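Local coordinates for probable branched-chain amino acid ABC transporter, amino acid binding protein (Thermus thermophilus, PDB 3LKB) that probably serves as the substrate-binding protein of an ABC transporter for branched-chain amino acids and holds a valine in its pocket, at residues E128-L133 with G355-L359. The protein carries 2 engineered substitutions. Residues are numbered along the deposited sequence; the frame is centred on the assembly and turned at random.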
ATOM      1  N   GLU A 128     -17.009 -14.810  16.888  1.00  8.93           N
ATOM      2  CA  GLU A 128     -16.437 -15.740  17.867  1.00  9.45           C
ATOM      3  C   GLU A 128     -15.242 -15.098  18.581  1.00  8.72           C
ATOM      4  O   GLU A 128     -15.119 -15.193  19.797  1.00  9.73           O
ATOM      5  CB  GLU A 128     -16.015 -17.066  17.199  1.00  8.97           C
ATOM      6  CG  GLU A 128     -15.609 -18.154  18.178  1.00 14.30           C
ATOM      7  CD  GLU A 128     -15.826 -19.580  17.687  1.00 21.10           C
ATOM      8  OE1 GLU A 128     -16.035 -19.849  16.462  1.00 25.51           O
ATOM      9  OE2 GLU A 128     -15.802 -20.463  18.554  1.00 22.75           O
ATOM     10  N   GLN A 129     -14.364 -14.479  17.801  1.00  8.18           N
ATOM     11  CA  GLN A 129     -13.190 -13.746  18.278  1.00  7.20           C
ATOM     12  C   GLN A 129     -13.602 -12.730  19.319  1.00  6.55           C
ATOM     13  O   GLN A 129     -13.082 -12.733  20.422  1.00  6.77           O
ATOM     14  CB  GLN A 129     -12.455 -13.053  17.067  1.00  6.86           C
ATOM     15  CG  GLN A 129     -11.780 -14.074  16.160  1.00  5.98           C
ATOM     16  CD  GLN A 129     -11.357 -13.518  14.829  1.00 10.63           C
ATOM     17  OE1 GLN A 129     -11.205 -12.310  14.634  1.00 10.46           O
ATOM     18  NE2 GLN A 129     -11.197 -14.399  13.890  1.00 14.70           N
ATOM     19  N   VAL A 130     -14.533 -11.864  18.986  1.00  5.76           N
ATOM     20  CA  VAL A 130     -14.969 -10.836  19.874  1.00  6.29           C
ATOM     21  C   VAL A 130     -15.642 -11.375  21.150  1.00  7.17           C
ATOM     22  O   VAL A 130     -15.322 -10.935  22.203  1.00  6.91           O
ATOM     23  CB  VAL A 130     -15.826  -9.740  19.178  1.00  6.12           C
ATOM     24  CG1 VAL A 130     -16.559  -8.974  20.123  1.00  6.84           C
ATOM     25  CG2 VAL A 130     -15.039  -8.872  18.392  1.00  4.24           C
ATOM     26  N   VAL A 131     -16.521 -12.351  21.015  1.00  7.09           N
ATOM     27  CA  VAL A 131     -17.097 -13.066  22.121  1.00  7.26           C
ATOM     28  C   VAL A 131     -16.038 -13.807  22.963  1.00  8.31           C
ATOM     29  O   VAL A 131     -16.129 -13.855  24.135  1.00  8.39           O
ATOM     30  CB  VAL A 131     -18.236 -14.028  21.652  1.00 20.00           C
ATOM     31  CG1 VAL A 131     -18.748 -14.843  22.713  1.00 20.00           C
ATOM     32  CG2 VAL A 131     -19.290 -13.318  20.985  1.00 20.00           C
ATOM     33  N   ALA A 132     -15.028 -14.356  22.330  1.00  8.19           N
ATOM     34  CA  ALA A 132     -13.983 -14.993  23.071  1.00  8.18           C
ATOM     35  C   ALA A 132     -13.246 -13.995  23.954  1.00  8.26           C
ATOM     36  O   ALA A 132     -12.999 -14.271  25.086  1.00  7.75           O
ATOM     37  CB  ALA A 132     -13.045 -15.768  22.176  1.00  8.16           C
ATOM     38  N   LEU A 133     -12.910 -12.865  23.395  1.00  6.79           N
ATOM     39  CA  LEU A 133     -12.363 -11.744  24.156  1.00  8.28           C
ATOM     40  C   LEU A 133     -13.270 -11.250  25.328  1.00  9.34           C
ATOM     41  O   LEU A 133     -12.776 -10.931  26.421  1.00 10.35           O
ATOM     42  CB  LEU A 133     -12.104 -10.552  23.207  1.00  6.88           C
ATOM     43  CG  LEU A 133     -10.976 -10.769  22.202  1.00  7.53           C
ATOM     44  CD1 LEU A 133     -11.021  -9.721  21.162  1.00  8.02           C
ATOM     45  CD2 LEU A 133      -9.573 -10.869  22.881  1.00  2.00           C
ATOM     46  N   GLY A 355     -10.796 -23.419  15.883  1.00 11.89           N
ATOM     47  CA  GLY A 355     -10.143 -22.941  17.102  1.00 10.44           C
ATOM     48  C   GLY A 355      -9.428 -21.605  16.942  1.00 11.09           C
ATOM     49  O   GLY A 355      -9.032 -21.186  15.823  1.00 10.31           O
ATOM     50  N   LEU A 356      -9.280 -20.917  18.073  1.00 10.74           N
ATOM     51  CA  LEU A 356      -8.563 -19.657  18.140  1.00 10.45           C
ATOM     52  C   LEU A 356      -7.881 -19.633  19.498  1.00  9.79           C
ATOM     53  O   LEU A 356      -8.154 -20.511  20.332  1.00  9.52           O
ATOM     54  CB  LEU A 356      -9.497 -18.443  17.929  1.00 10.91           C
ATOM     55  CG  LEU A 356     -10.783 -18.342  18.760  1.00 13.20           C
ATOM     56  CD1 LEU A 356     -10.490 -18.167  20.199  1.00 13.95           C
ATOM     57  CD2 LEU A 356     -11.605 -17.179  18.288  1.00 14.83           C
ATOM     58  N   ARG A 357      -6.972 -18.682  19.692  1.00  7.74           N
ATOM     59  CA  ARG A 357      -6.405 -18.429  21.002  1.00  6.71           C
ATOM     60  C   ARG A 357      -6.437 -16.929  21.268  1.00  6.99           C
ATOM     61  O   ARG A 357      -6.679 -16.124  20.355  1.00  6.34           O
ATOM     62  CB  ARG A 357      -4.921 -18.890  21.072  1.00  8.34           C
ATOM     63  CG  ARG A 357      -4.596 -20.313  20.595  1.00  4.31           C
ATOM     64  CD  ARG A 357      -3.114 -20.547  20.642  1.00  5.20           C
ATOM     65  NE  ARG A 357      -2.421 -19.967  19.492  1.00  6.24           N
ATOM     66  CZ  ARG A 357      -1.106 -20.060  19.265  1.00  5.48           C
ATOM     67  NH1 ARG A 357      -0.332 -20.724  20.134  1.00  5.49           N
ATOM     68  NH2 ARG A 357      -0.567 -19.476  18.178  1.00  2.00           N
ATOM     69  N   ILE A 358      -6.240 -16.561  22.528  1.00  6.65           N
ATOM     70  CA  ILE A 358      -5.932 -15.197  22.875  1.00  7.12           C
ATOM     71  C   ILE A 358      -4.420 -15.101  23.102  1.00  8.21           C
ATOM     72  O   ILE A 358      -3.815 -15.929  23.807  1.00  7.75           O
ATOM     73  CB  ILE A 358      -6.689 -14.758  24.152  1.00  8.30           C
ATOM     74  CG1 ILE A 358      -8.199 -15.082  24.080  1.00  8.76           C
ATOM     75  CG2 ILE A 358      -6.391 -13.314  24.578  1.00  4.75           C
ATOM     76  CD1 ILE A 358      -8.889 -14.528  22.975  1.00 14.84           C
ATOM     77  N   LEU A 359      -3.798 -14.103  22.480  1.00  9.35           N
ATOM     78  CA  LEU A 359      -2.368 -13.863  22.685  1.00 10.65           C
ATOM     79  C   LEU A 359      -2.195 -12.488  23.329  1.00 10.88           C
ATOM     80  O   LEU A 359      -3.045 -11.612  23.144  1.00 11.16           O
ATOM     81  CB  LEU A 359      -1.576 -13.976  21.375  1.00 10.30           C
ATOM     82  CG  LEU A 359      -1.854 -15.315  20.627  1.00 13.67           C
ATOM     83  CD1 LEU A 359      -2.962 -15.301  19.602  1.00 13.28           C
ATOM     84  CD2 LEU A 359      -0.645 -15.922  19.989  1.00 12.03           C
TER
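Apolar packing of a helix against one face of a mixed beta sheet, the basic joint of an alpha/beta domain, is well illustrated here inside one lobe of a periplasmic binding protein of the leucine-binding family. Helix 126-140 lies over strand 357-362, an antiparallel member of the sheet that pairs with strand 250-253 and with strand 365-368, and the two segments are separated by more than 220 residues of chain. The backbone of Arg-357 and Leu-359 bonds to Thr-253 and Trp-251 of the adjacent strand, and across the two segments the contact is made by side chains. Leu-356, just ahead of the strand, and Ile-358 point toward the helix, whereas Arg-357 between them points away and forms a salt bridge with Glu-260. On the helix, Glu-128 and Ala-132, one turn apart, point toward the strand; Gln-129 and Leu-133, also one turn apart, point sideways, the end of Leu-133 coming nearer. Leu-356 CD2 meets Gln-129 CG at 3.8 Å, and Glu-128 CG lies 4.1 Å from Leu-356 CD2. The polar ends of these two helix residues bond elsewhere, Glu-128 to Ser-375 and Arg-379, Gln-129 to His-231 and Thr-124. The CB of Ala-132 lies 4.0 Å from CD1 of Leu-356. One turn beyond Gln-129, the tightest apolar pair joins CD2 of Leu-133 to CD1 of Ile-358 at 3.7 Å.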